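Local coordinates for protein 2,3-dihydroxybenzoate-AMP ligase (Bacillus subtilis, PDB 1MDB) that belongs to the ANL superfamily of AMP-binding enzymes and holds adenosine monophosphate and 2,3-dihydroxy-benzoic acid in adjoining pockets, at residues L238-G242 against L336-T340; Y207-L211 against N235-S239; N351-P356 against D420-V425; L230-H234 against G516-V520. All coordinates share one frame; numbering follows the deposited sequence.

How the interactions relate
Along the chain, interaction 2 closes first, a short loop that folds helix 204-218 against helix 235-239. The segment 230-234, which opens interaction 4, lies inside that loop, so interactions 2 and 4 cross. Interaction 1 starts where interaction 2 ends, sharing Leu238 and Ser239, and carries the chain to strand 337-339; interaction 3 follows in series and ties the neighbouring strand 355-356 to the four-stranded antiparallel sheet through strand 423-428. Interaction 4 closes last, bringing the loop before helix 522-534 back to the loop before helix 235-239, and encloses interactions 1 and 3. Interactions 1, 2 and 4 touch 2,3-dihydroxy-benzoic acid; interactions 3 and 4 touch AMP.

Interaction 1: residues L238-G242 against L336-T340; sequences LSSPG and LVNYT. With DBH (2,3-dihydroxy-benzoic acid), chain E.
Ser240 and Tyr339 bury most of the surface between residues 238-242 and 336-340. The phenol oxygen of Tyr339 arrives against the serine from the strand side, with Ser240 CB 3.2 Å from Tyr339 OH, while the carbonyl of Ser240 lies at the edge of the ring. That hydroxyl takes its hydrogen bond elsewhere, with Ser214 OG, and the Ser240 carbonyl is bonded by Gln304. Ser240 OG, anti to its own carbonyl carbon (chi1 -54°), turns instead to the ligand: it lies 2.6 Å from O6 of 2,3-dihydroxy-benzoic acid in a short hydrogen bond. Val337 adds an apolar wall from the same strand, its CG2 branch 3.8 Å from Ser240 OG and 3.5 Å from ligand O6. The peptide bond between Ser240 and Pro241 is cis. The loop after helix 235-239 and strand 337-339 thus meet as two sides of the 2,3-dihydroxy-benzoic acid pocket, within the AMP-binding domain of an ANL-superfamily enzyme.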
loop_
_atom_site.group_PDB
_atom_site.type_symbol
_atom_site.label_atom_id
_atom_site.label_comp_id
_atom_site.label_asym_id
_atom_site.label_seq_id
_atom_site.Cartn_x
_atom_site.Cartn_y
_atom_site.Cartn_z
ATOM N N LEU A 238 5.175 -0.521 3.581
ATOM C CA LEU A 238 5.978 -1.631 4.081
ATOM C C LEU A 238 7.224 -1.876 3.245
ATOM O O LEU A 238 8.247 -2.306 3.779
ATOM C CB LEU A 238 5.175 -2.940 4.089
ATOM C CG LEU A 238 5.892 -4.192 4.632
ATOM C CD1 LEU A 238 5.918 -4.123 6.165
ATOM C CD2 LEU A 238 5.160 -5.467 4.202
ATOM N N SER A 239 7.144 -1.599 1.942
ATOM C CA SER A 239 8.260 -1.907 1.045
ATOM C C SER A 239 8.602 -0.959 -0.110
ATOM O O SER A 239 9.503 -1.268 -0.897
ATOM C CB SER A 239 8.010 -3.281 0.431
ATOM O OG SER A 239 6.948 -3.194 -0.508
ATOM N N SER A 240 7.925 0.178 -0.232
ATOM C CA SER A 240 8.220 1.063 -1.361
ATOM C C SER A 240 8.660 2.486 -1.031
ATOM O O SER A 240 7.990 3.447 -1.418
ATOM C CB SER A 240 7.004 1.130 -2.291
ATOM O OG SER A 240 6.582 -0.167 -2.688
ATOM N N PRO A 241 9.792 2.651 -0.315
ATOM C CA PRO A 241 10.680 1.613 0.224
ATOM C C PRO A 241 10.123 1.034 1.530
ATOM O O PRO A 241 10.455 -0.087 1.919
ATOM C CB PRO A 241 11.995 2.368 0.427
ATOM C CG PRO A 241 11.526 3.749 0.782
ATOM C CD PRO A 241 10.434 3.978 -0.227
ATOM N N GLY A 242 9.287 1.817 2.202
ATOM C CA GLY A 242 8.660 1.364 3.431
ATOM C C GLY A 242 9.537 1.153 4.656
ATOM O O GLY A 242 10.728 1.487 4.666
ATOM N N LEU A 336 4.999 -5.018 -9.564
ATOM C CA LEU A 336 5.485 -3.762 -10.110
ATOM C C LEU A 336 5.347 -2.495 -9.278
ATOM O O LEU A 336 4.269 -2.175 -8.778
ATOM C CB LEU A 336 4.842 -3.510 -11.477
ATOM C CG LEU A 336 5.347 -2.257 -12.201
ATOM C CD1 LEU A 336 6.832 -2.420 -12.504
ATOM C CD2 LEU A 336 4.569 -2.038 -13.494
ATOM N N VAL A 337 6.453 -1.765 -9.158
ATOM C CA VAL A 337 6.469 -0.499 -8.441
ATOM C C VAL A 337 7.208 0.524 -9.301
ATOM O O VAL A 337 8.323 0.269 -9.765
ATOM C CB VAL A 337 7.175 -0.610 -7.079
ATOM C CG1 VAL A 337 7.258 0.773 -6.432
ATOM C CG2 VAL A 337 6.413 -1.564 -6.168
ATOM N N ASN A 338 6.574 1.673 -9.513
ATOM C CA ASN A 338 7.138 2.749 -10.321
ATOM C C ASN A 338 7.385 4.001 -9.486
ATOM O O ASN A 338 6.555 4.368 -8.643
ATOM C CB ASN A 338 6.175 3.112 -11.459
ATOM C CG ASN A 338 5.810 1.925 -12.312
ATOM O OD1 ASN A 338 6.607 1.464 -13.132
ATOM N ND2 ASN A 338 4.596 1.409 -12.119
ATOM N N TYR A 339 8.505 4.675 -9.735
ATOM C CA TYR A 339 8.826 5.898 -8.997
ATOM C C TYR A 339 9.352 7.001 -9.906
ATOM O O TYR A 339 10.015 6.726 -10.902
ATOM C CB TYR A 339 9.946 5.681 -7.964
ATOM C CG TYR A 339 9.783 4.603 -6.915
ATOM C CD1 TYR A 339 10.104 3.277 -7.195
ATOM C CD2 TYR A 339 9.401 4.927 -5.606
ATOM C CE1 TYR A 339 10.062 2.301 -6.194
ATOM C CE2 TYR A 339 9.354 3.958 -4.603
ATOM C CZ TYR A 339 9.687 2.652 -4.903
ATOM O OH TYR A 339 9.660 1.698 -3.915
ATOM N N THR A 340 9.060 8.250 -9.564
ATOM C CA THR A 340 9.653 9.350 -10.308
ATOM C C THR A 340 11.020 9.364 -9.618
ATOM O O THR A 340 11.108 9.074 -8.416
ATOM C CB THR A 340 8.939 10.695 -10.058
ATOM O OG1 THR A 340 8.781 10.910 -8.652
ATOM C CG2 THR A 340 7.583 10.709 -10.740
HETATM C C21 DBH E . -0.664 0.215 -3.829
HETATM O O9 DBH E . -1.726 1.014 -4.002
HETATM C C18 DBH E . 0.733 0.720 -3.807
HETATM C C15 DBH E . 0.983 2.121 -3.902
HETATM C C12 DBH E . 2.305 2.614 -3.903
HETATM C C3 DBH E . 1.831 -0.193 -3.711
HETATM O O3 DBH E . 1.651 -1.587 -3.611
HETATM C C6 DBH E . 3.149 0.305 -3.715
HETATM C C9 DBH E . 3.394 1.696 -3.812
HETATM O O6 DBH E . 4.209 -0.569 -3.630
#

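Interaction 2: residues Y207-L211 against N235-S239; sequences YIYSL and NYPLS. With DBH (2,3-dihydroxy-benzoic acid), chain E.
Tyr207 spans the gap between helix 207-211 and helix 235-239, whose short segment axes come no closer than 11.5 Å, at 73° to each other. With CG anti to the backbone nitrogen (chi1 -152°), the phenol extends to the second helix, and Tyr207 OH donates to Asn235 OD1 at 2.9 Å. The hydroxyl stands above the plane of the asparagine amide, 39° out of it, rather than on a lone pair. Leu238 CD2 packs 3.4 Å from Tyr207 OH, and Ser239 CB also lies close to the phenol. One turn on, Ser210 OG bonds back to the carbonyl of Tyr207, which also accepts from Leu211 N, and a water donates to both Ser210 OG and Ser239 OG, bridging the helices. Leu211 follows with a tight apolar contact, its CD2 branch 3.4 Å from Ser239 CB. Across from it, Ser239 OG and Ser239 N both donate to the backbone carbonyl of Asn235, from opposite faces of its plane. The side-chain amide of Asn235 is engaged at both ends: while OD1 receives the phenol, ND2 donates to 2,3-dihydroxy-benzoic acid, at 3.1 Å to O3 and more weakly to O6. The bond to OD1 would favour the rotation that turns ND2 to the ligand, consistent with Tyr207 as a second-shell residue that orients a first-shell donor.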
loop_
_atom_site.group_PDB
_atom_site.type_symbol
_atom_site.label_atom_id
_atom_site.label_comp_id
_atom_site.label_asym_id
_atom_site.label_seq_id
_atom_site.Cartn_x
_atom_site.Cartn_y
_atom_site.Cartn_z
ATOM N N TYR A 207 10.873 -10.541 -2.848
ATOM C CA TYR A 207 10.520 -9.349 -2.067
ATOM C C TYR A 207 11.758 -8.553 -1.672
ATOM O O TYR A 207 11.790 -7.332 -1.806
ATOM C CB TYR A 207 9.742 -9.711 -0.801
ATOM C CG TYR A 207 8.797 -8.606 -0.340
ATOM C CD1 TYR A 207 7.725 -8.210 -1.137
ATOM C CD2 TYR A 207 8.965 -7.975 0.889
ATOM C CE1 TYR A 207 6.840 -7.220 -0.723
ATOM C CE2 TYR A 207 8.079 -6.977 1.317
ATOM C CZ TYR A 207 7.019 -6.607 0.505
ATOM O OH TYR A 207 6.131 -5.631 0.904
ATOM N N ILE A 208 12.781 -9.239 -1.177
ATOM C CA ILE A 208 13.990 -8.539 -0.785
ATOM C C ILE A 208 14.577 -7.789 -1.995
ATOM O O ILE A 208 15.134 -6.699 -1.856
ATOM C CB ILE A 208 14.999 -9.524 -0.140
ATOM C CG1 ILE A 208 14.371 -10.092 1.146
ATOM C CG2 ILE A 208 16.309 -8.803 0.181
ATOM C CD1 ILE A 208 15.180 -11.162 1.849
ATOM N N TYR A 209 14.423 -8.349 -3.192
ATOM C CA TYR A 209 14.905 -7.649 -4.383
ATOM C C TYR A 209 14.127 -6.337 -4.531
ATOM O O TYR A 209 14.717 -5.280 -4.789
ATOM C CB TYR A 209 14.710 -8.484 -5.647
ATOM C CG TYR A 209 15.075 -7.721 -6.900
ATOM C CD1 TYR A 209 16.372 -7.236 -7.087
ATOM C CD2 TYR A 209 14.117 -7.444 -7.881
ATOM C CE1 TYR A 209 16.707 -6.492 -8.216
ATOM C CE2 TYR A 209 14.445 -6.699 -9.021
ATOM C CZ TYR A 209 15.742 -6.226 -9.179
ATOM O OH TYR A 209 16.078 -5.480 -10.288
ATOM N N SER A 210 12.803 -6.397 -4.371
ATOM C CA SER A 210 11.985 -5.186 -4.478
ATOM C C SER A 210 12.449 -4.149 -3.447
ATOM O O SER A 210 12.400 -2.945 -3.706
ATOM C CB SER A 210 10.500 -5.502 -4.258
ATOM O OG SER A 210 10.166 -5.504 -2.878
ATOM N N LEU A 211 12.892 -4.616 -2.276
ATOM C CA LEU A 211 13.380 -3.712 -1.235
ATOM C C LEU A 211 14.726 -3.071 -1.637
ATOM O O LEU A 211 14.940 -1.871 -1.439
ATOM C CB LEU A 211 13.538 -4.470 0.092
ATOM C CG LEU A 211 12.262 -5.031 0.738
ATOM C CD1 LEU A 211 12.621 -5.831 1.991
ATOM C CD2 LEU A 211 11.313 -3.885 1.093
ATOM N N ASN A 235 1.465 -2.857 1.383
ATOM C CA ASN A 235 2.663 -2.959 0.534
ATOM C C ASN A 235 3.469 -1.667 0.344
ATOM O O ASN A 235 4.698 -1.695 0.337
ATOM C CB ASN A 235 2.287 -3.530 -0.841
ATOM C CG ASN A 235 3.481 -4.158 -1.572
ATOM O OD1 ASN A 235 4.103 -5.100 -1.074
ATOM N ND2 ASN A 235 3.791 -3.643 -2.762
ATOM N N TYR A 236 2.769 -0.550 0.188
ATOM C CA TYR A 236 3.379 0.757 -0.031
ATOM C C TYR A 236 4.232 1.195 1.182
ATOM O O TYR A 236 5.457 1.340 1.066
ATOM C CB TYR A 236 2.249 1.755 -0.365
ATOM C CG TYR A 236 2.609 3.220 -0.533
ATOM C CD1 TYR A 236 1.621 4.193 -0.395
ATOM C CD2 TYR A 236 3.911 3.639 -0.831
ATOM C CE1 TYR A 236 1.899 5.542 -0.541
ATOM C CE2 TYR A 236 4.208 5.009 -0.979
ATOM C CZ TYR A 236 3.187 5.949 -0.830
ATOM O OH TYR A 236 3.425 7.297 -0.949
ATOM N N PRO A 237 3.609 1.392 2.358
ATOM C CA PRO A 237 4.409 1.804 3.521
ATOM C C PRO A 237 5.265 0.684 4.136
ATOM O O PRO A 237 6.002 0.908 5.103
ATOM C CB PRO A 237 3.356 2.344 4.488
ATOM C CG PRO A 237 2.155 1.480 4.172
ATOM C CD PRO A 237 2.169 1.471 2.657
ATOM N N LEU A 238 5.175 -0.521 3.581
ATOM C CA LEU A 238 5.978 -1.631 4.081
ATOM C C LEU A 238 7.224 -1.876 3.245
ATOM O O LEU A 238 8.247 -2.306 3.779
ATOM C CB LEU A 238 5.175 -2.940 4.089
ATOM C CG LEU A 238 5.892 -4.192 4.632
ATOM C CD1 LEU A 238 5.918 -4.123 6.165
ATOM C CD2 LEU A 238 5.160 -5.467 4.202
ATOM N N SER A 239 7.144 -1.599 1.942
ATOM C CA SER A 239 8.260 -1.907 1.045
ATOM C C SER A 239 8.602 -0.959 -0.110
ATOM O O SER A 239 9.503 -1.268 -0.897
ATOM C CB SER A 239 8.010 -3.281 0.431
ATOM O OG SER A 239 6.948 -3.194 -0.508
HETATM C C21 DBH E . -0.664 0.215 -3.829
HETATM O O9 DBH E . -1.726 1.014 -4.002
HETATM C C18 DBH E . 0.733 0.720 -3.807
HETATM C C15 DBH E . 0.983 2.121 -3.902
HETATM C C12 DBH E . 2.305 2.614 -3.903
HETATM C C3 DBH E . 1.831 -0.193 -3.711
HETATM O O3 DBH E . 1.651 -1.587 -3.611
HETATM C C6 DBH E . 3.149 0.305 -3.715
HETATM C C9 DBH E . 3.394 1.696 -3.812
HETATM O O6 DBH E . 4.209 -0.569 -3.630
HETATM O O HOH W 1 7.627 -4.257 -3.067
#

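Interaction 3: residues N351-P356 against D420-V425; sequences NTQGKP and DGYIVV. With AMP (adenosine monophosphate), chain D.
Gln353 and Gly354 join Ile423 through a pair of backbone hydrogen bonds. Gln353 N donates to Ile423 O at 2.8 Å, and Ile423 N returns a bond to Gly354 O at 2.7 Å. Gly354 O also receives a CA-H contact from Tyr422, while Gly354 N makes a weak bond to Thr352 OG1 within its own segment. That threonine hydroxyl has a stronger partner in the carbonyl of Ile348, in the preceding helix, and lies 3.4 Å from Tyr422 CD2. On the tyrosine ring, Lys355 CB stands over the centre of one face in a CH-pi contact, 4.1 Å from the centroid. The extended remainder of the lysine chain runs on toward the phenol end, with Lys355 CD 3.5 Å from Tyr422 CE1. Tyr422 OH itself is hydrogen-bonded to Asp344. At the other end of the contact, Gln353 CG and the Val425 methyl groups meet beside the adenine of AMP, Val425 CG1 lying 3.6 Å from AMP C2. The two backbone bonds thus satisfy four peptide atoms, whereas the aliphatic surfaces of Gln353 and Val425 offer the base chiefly van der Waals contact.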
loop_
_atom_site.group_PDB
_atom_site.type_symbol
_atom_site.label_atom_id
_atom_site.label_comp_id
_atom_site.label_asym_id
_atom_site.label_seq_id
_atom_site.Cartn_x
_atom_site.Cartn_y
_atom_site.Cartn_z
ATOM N N ASN A 351 4.015 15.546 -13.387
ATOM C CA ASN A 351 3.057 15.060 -14.371
ATOM C C ASN A 351 3.048 13.570 -14.678
ATOM O O ASN A 351 2.220 13.114 -15.465
ATOM C CB ASN A 351 3.212 15.860 -15.668
ATOM C CG ASN A 351 2.955 17.340 -15.466
ATOM O OD1 ASN A 351 1.831 17.756 -15.172
ATOM N ND2 ASN A 351 4.004 18.148 -15.608
ATOM N N THR A 352 3.952 12.805 -14.071
ATOM C CA THR A 352 3.975 11.365 -14.319
ATOM C C THR A 352 3.903 10.580 -13.012
ATOM O O THR A 352 3.978 11.148 -11.926
ATOM C CB THR A 352 5.261 10.924 -15.065
ATOM O OG1 THR A 352 6.359 10.850 -14.144
ATOM C CG2 THR A 352 5.598 11.911 -16.171
ATOM N N GLN A 353 3.756 9.267 -13.134
ATOM C CA GLN A 353 3.698 8.386 -11.979
ATOM C C GLN A 353 4.928 7.466 -11.971
ATOM O O GLN A 353 4.846 6.312 -11.553
ATOM C CB GLN A 353 2.406 7.551 -12.013
ATOM C CG GLN A 353 1.128 8.291 -11.584
ATOM C CD GLN A 353 0.829 9.542 -12.403
ATOM O OE1 GLN A 353 1.228 10.651 -12.042
ATOM N NE2 GLN A 353 0.128 9.367 -13.508
ATOM N N GLY A 354 6.058 7.987 -12.455
ATOM C CA GLY A 354 7.312 7.235 -12.479
ATOM C C GLY A 354 7.528 6.200 -13.572
ATOM O O GLY A 354 6.749 6.106 -14.513
ATOM N N LYS A 355 8.612 5.430 -13.448
ATOM C CA LYS A 355 8.944 4.368 -14.402
ATOM C C LYS A 355 9.395 3.151 -13.598
ATOM O O LYS A 355 9.887 3.293 -12.485
ATOM C CB LYS A 355 10.065 4.820 -15.357
ATOM C CG LYS A 355 11.399 5.129 -14.686
ATOM C CD LYS A 355 12.457 5.577 -15.701
ATOM C CE LYS A 355 13.772 5.947 -15.002
ATOM N NZ LYS A 355 14.783 6.590 -15.904
ATOM N N PRO A 356 9.230 1.935 -14.145
ATOM C CA PRO A 356 9.642 0.731 -13.410
ATOM C C PRO A 356 10.959 0.888 -12.658
ATOM O O PRO A 356 11.916 1.460 -13.180
ATOM C CB PRO A 356 9.706 -0.326 -14.499
ATOM C CG PRO A 356 8.560 0.074 -15.383
ATOM C CD PRO A 356 8.702 1.581 -15.477
ATOM N N ASP A 420 10.633 8.391 -22.224
ATOM C CA ASP A 420 11.674 7.822 -21.385
ATOM C C ASP A 420 11.185 6.606 -20.614
ATOM O O ASP A 420 11.867 6.109 -19.717
ATOM C CB ASP A 420 12.211 8.882 -20.424
ATOM C CG ASP A 420 12.980 9.973 -21.145
ATOM O OD1 ASP A 420 13.971 9.635 -21.832
ATOM O OD2 ASP A 420 12.595 11.158 -21.033
ATOM N N GLY A 421 9.998 6.124 -20.969
ATOM C CA GLY A 421 9.458 4.953 -20.304
ATOM C C GLY A 421 8.639 5.229 -19.060
ATOM O O GLY A 421 8.336 4.306 -18.307
ATOM N N TYR A 422 8.282 6.487 -18.828
ATOM C CA TYR A 422 7.477 6.832 -17.663
ATOM C C TYR A 422 6.015 6.489 -17.905
ATOM O O TYR A 422 5.571 6.388 -19.049
ATOM C CB TYR A 422 7.617 8.319 -17.314
ATOM C CG TYR A 422 8.924 8.640 -16.628
ATOM C CD1 TYR A 422 10.138 8.551 -17.315
ATOM C CD2 TYR A 422 8.958 8.966 -15.270
ATOM C CE1 TYR A 422 11.349 8.771 -16.665
ATOM C CE2 TYR A 422 10.164 9.188 -14.613
ATOM C CZ TYR A 422 11.355 9.087 -15.316
ATOM O OH TYR A 422 12.550 9.294 -14.669
ATOM N N ILE A 423 5.277 6.302 -16.817
ATOM C CA ILE A 423 3.868 5.954 -16.894
ATOM C C ILE A 423 2.993 7.105 -16.422
ATOM O O ILE A 423 3.206 7.681 -15.350
ATOM C CB ILE A 423 3.567 4.707 -16.035
ATOM C CG1 ILE A 423 4.395 3.522 -16.539
ATOM C CG2 ILE A 423 2.076 4.378 -16.078
ATOM C CD1 ILE A 423 4.242 2.255 -15.718
ATOM N N VAL A 424 2.023 7.453 -17.253
ATOM C CA VAL A 424 1.078 8.499 -16.935
ATOM C C VAL A 424 -0.244 7.756 -16.809
ATOM O O VAL A 424 -0.861 7.390 -17.807
ATOM C CB VAL A 424 0.989 9.542 -18.052
ATOM C CG1 VAL A 424 -0.022 10.619 -17.671
ATOM C CG2 VAL A 424 2.363 10.167 -18.282
ATOM N N VAL A 425 -0.648 7.507 -15.567
ATOM C CA VAL A 425 -1.878 6.786 -15.274
ATOM C C VAL A 425 -3.117 7.648 -15.480
ATOM O O VAL A 425 -3.146 8.818 -15.093
ATOM C CB VAL A 425 -1.862 6.265 -13.811
ATOM C CG1 VAL A 425 -3.138 5.467 -13.508
ATOM C CG2 VAL A 425 -0.637 5.394 -13.594
HETATM P P AMP D . -2.228 -1.844 -3.877
HETATM O O1P AMP D . -1.796 -3.284 -3.957
HETATM O O2P AMP D . -3.251 -1.562 -2.828
HETATM O O3P AMP D . -1.054 -0.903 -3.786
HETATM O "O5'" AMP D . -3.057 -1.470 -5.259
HETATM C "C5'" AMP D . -2.390 -1.244 -6.534
HETATM C "C4'" AMP D . -3.321 -0.458 -7.467
HETATM O "O4'" AMP D . -3.489 0.803 -6.849
HETATM C "C3'" AMP D . -2.755 -0.124 -8.816
HETATM O "O3'" AMP D . -2.933 -1.186 -9.750
HETATM C "C2'" AMP D . -3.500 1.155 -9.177
HETATM O "O2'" AMP D . -4.772 0.870 -9.798
HETATM C "C1'" AMP D . -3.619 1.822 -7.830
HETATM N N9 AMP D . -2.374 2.961 -7.743
HETATM C C8 AMP D . -1.354 2.896 -6.857
HETATM N N7 AMP D . -0.533 3.935 -6.976
HETATM C C5 AMP D . -1.062 4.648 -7.954
HETATM C C6 AMP D . -0.564 5.852 -8.441
HETATM N N6 AMP D . 0.528 6.437 -7.950
HETATM N N1 AMP D . -1.277 6.426 -9.467
HETATM C C2 AMP D . -2.404 5.865 -9.993
HETATM N N3 AMP D . -2.881 4.708 -9.515
HETATM C C4 AMP D . -2.219 4.075 -8.483
#

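Interaction 4: residues L230-H234 against G516-V520; sequences LPMAH and GVGKV. With AMP (adenosine monophosphate), chain D; DBH (2,3-dihydroxy-benzoic acid), chain E.
Two irregular loops meet here, Pro231 and Val517 bringing their CA atoms to 5.9 Å, with a type I turn from Pro231 to His234 closed by a hydrogen bond from His234 N to Pro231 O. Val517 buries the largest surface, and its branched side chain sits on one face of the His234 imidazole: CB lies 3.9 Å from the ring centroid, a CH-pi contact 21° off the normal, and Val517 CG2 is 3.6 Å from His234 CG. The imidazole reaches the valine with CG anti to the backbone nitrogen (chi1 -180°). Its edge is turned to the ligands, where His234 NE2 makes a weak bond of 3.4 Å to AMP O3P and lies 3.5 Å from C21 of 2,3-dihydroxy-benzoic acid. Lys519, extended beyond CG, brings its amine to the same phosphate, although the placement of NZ is less certain; Gly307 O is another partner of this amine. At the start of the loop, Leu230 CD2 packs 3.6 Å from Val517 O, and Pro231 CG sits 3.7 Å from Gly516 O. The 230-234 loop links strand 225-228 to helix 235-239, with His234 at the helix N-cap position. The 516-520 loop lies between strand 505-508 and helix 522-534, and Leu230 also packs on Leu282 of helix 280-292 and on Tyr236 and Pro237 of helix 235-239.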
loop_
_atom_site.group_PDB
_atom_site.type_symbol
_atom_site.label_atom_id
_atom_site.label_comp_id
_atom_site.label_asym_id
_atom_site.label_seq_id
_atom_site.Cartn_x
_atom_site.Cartn_y
_atom_site.Cartn_z
ATOM N N LEU A 230 1.230 5.862 7.334
ATOM C CA LEU A 230 0.130 5.042 6.827
ATOM C C LEU A 230 0.197 3.690 7.531
ATOM O O LEU A 230 1.223 3.348 8.123
ATOM C CB LEU A 230 0.298 4.816 5.319
ATOM C CG LEU A 230 0.236 6.025 4.389
ATOM C CD1 LEU A 230 0.673 5.623 2.989
ATOM C CD2 LEU A 230 -1.175 6.563 4.369
ATOM N N PRO A 231 -0.897 2.908 7.495
ATOM C CA PRO A 231 -0.886 1.584 8.144
ATOM C C PRO A 231 0.250 0.833 7.447
ATOM O O PRO A 231 0.125 0.455 6.278
ATOM C CB PRO A 231 -2.262 1.021 7.794
ATOM C CG PRO A 231 -3.128 2.262 7.722
ATOM C CD PRO A 231 -2.233 3.228 6.957
ATOM N N MET A 232 1.350 0.623 8.160
ATOM C CA MET A 232 2.553 0.017 7.578
ATOM C C MET A 232 2.535 -1.406 7.038
ATOM O O MET A 232 3.489 -1.812 6.372
ATOM C CB MET A 232 3.736 0.183 8.546
ATOM C CG MET A 232 3.649 -0.652 9.810
ATOM S SD MET A 232 4.848 -0.066 11.033
ATOM C CE MET A 232 4.631 -1.312 12.356
ATOM N N ALA A 233 1.484 -2.169 7.314
ATOM C CA ALA A 233 1.400 -3.533 6.785
ATOM C C ALA A 233 1.001 -3.521 5.301
ATOM O O ALA A 233 1.073 -4.550 4.631
ATOM C CB ALA A 233 0.394 -4.358 7.586
ATOM N N HIS A 234 0.561 -2.372 4.795
ATOM C CA HIS A 234 0.185 -2.252 3.374
ATOM C C HIS A 234 1.482 -2.236 2.556
ATOM O O HIS A 234 2.473 -1.650 2.983
ATOM C CB HIS A 234 -0.595 -0.960 3.120
ATOM C CG HIS A 234 -1.016 -0.776 1.692
ATOM N ND1 HIS A 234 -2.182 -1.311 1.180
ATOM C CD2 HIS A 234 -0.397 -0.166 0.655
ATOM C CE1 HIS A 234 -2.260 -1.039 -0.112
ATOM N NE2 HIS A 234 -1.188 -0.345 -0.455
ATOM N N GLY A 516 -8.611 0.542 3.372
ATOM C CA GLY A 516 -7.757 0.254 4.511
ATOM C C GLY A 516 -6.523 1.127 4.645
ATOM O O GLY A 516 -6.207 1.589 5.747
ATOM N N VAL A 517 -5.820 1.365 3.540
ATOM C CA VAL A 517 -4.616 2.180 3.616
ATOM C C VAL A 517 -4.915 3.678 3.544
ATOM O O VAL A 517 -4.036 4.500 3.777
ATOM C CB VAL A 517 -3.602 1.790 2.517
ATOM C CG1 VAL A 517 -4.137 2.166 1.150
ATOM C CG2 VAL A 517 -2.274 2.458 2.784
ATOM N N GLY A 518 -6.155 4.040 3.228
ATOM C CA GLY A 518 -6.496 5.453 3.182
ATOM C C GLY A 518 -6.885 6.059 1.843
ATOM O O GLY A 518 -7.136 7.260 1.770
ATOM N N LYS A 519 -6.937 5.271 0.776
ATOM C CA LYS A 519 -7.328 5.861 -0.503
ATOM C C LYS A 519 -8.841 5.967 -0.635
ATOM O O LYS A 519 -9.603 5.300 0.075
ATOM C CB LYS A 519 -6.766 5.083 -1.701
ATOM C CG LYS A 519 -6.085 3.765 -1.398
ATOM C CD LYS A 519 -5.441 3.188 -2.658
ATOM C CE LYS A 519 -4.688 1.892 -2.363
ATOM N NZ LYS A 519 -3.922 1.379 -3.548
ATOM N N VAL A 520 -9.272 6.833 -1.538
ATOM C CA VAL A 520 -10.693 7.011 -1.768
ATOM C C VAL A 520 -11.212 5.713 -2.370
ATOM O O VAL A 520 -10.546 5.093 -3.198
ATOM C CB VAL A 520 -10.959 8.172 -2.752
ATOM C CG1 VAL A 520 -12.438 8.253 -3.078
ATOM C CG2 VAL A 520 -10.488 9.479 -2.148
HETATM P P AMP D . -2.228 -1.844 -3.877
HETATM O O1P AMP D . -1.796 -3.284 -3.957
HETATM O O2P AMP D . -3.251 -1.562 -2.828
HETATM O O3P AMP D . -1.054 -0.903 -3.786
HETATM O "O5'" AMP D . -3.057 -1.470 -5.259
HETATM C "C5'" AMP D . -2.390 -1.244 -6.534
HETATM C "C4'" AMP D . -3.321 -0.458 -7.467
HETATM O "O4'" AMP D . -3.489 0.803 -6.849
HETATM C "C3'" AMP D . -2.755 -0.124 -8.816
HETATM O "O3'" AMP D . -2.933 -1.186 -9.750
HETATM C "C2'" AMP D . -3.500 1.155 -9.177
HETATM O "O2'" AMP D . -4.772 0.870 -9.798
HETATM C "C1'" AMP D . -3.619 1.822 -7.830
HETATM N N9 AMP D . -2.374 2.961 -7.743
HETATM C C8 AMP D . -1.354 2.896 -6.857
HETATM N N7 AMP D . -0.533 3.935 -6.976
HETATM C C5 AMP D . -1.062 4.648 -7.954
HETATM C C6 AMP D . -0.564 5.852 -8.441
HETATM N N6 AMP D . 0.528 6.437 -7.950
HETATM N N1 AMP D . -1.277 6.426 -9.467
HETATM C C2 AMP D . -2.404 5.865 -9.993
HETATM N N3 AMP D . -2.881 4.708 -9.515
HETATM C C4 AMP D . -2.219 4.075 -8.483
HETATM C C21 DBH E . -0.664 0.215 -3.829
HETATM O O9 DBH E . -1.726 1.014 -4.002
HETATM C C18 DBH E . 0.733 0.720 -3.807
HETATM C C15 DBH E . 0.983 2.121 -3.902
HETATM C C12 DBH E . 2.305 2.614 -3.903
HETATM C C3 DBH E . 1.831 -0.193 -3.711
HETATM O O3 DBH E . 1.651 -1.587 -3.611
HETATM C C6 DBH E . 3.149 0.305 -3.715
HETATM C C9 DBH E . 3.394 1.696 -3.812
HETATM O O6 DBH E . 4.209 -0.569 -3.630
#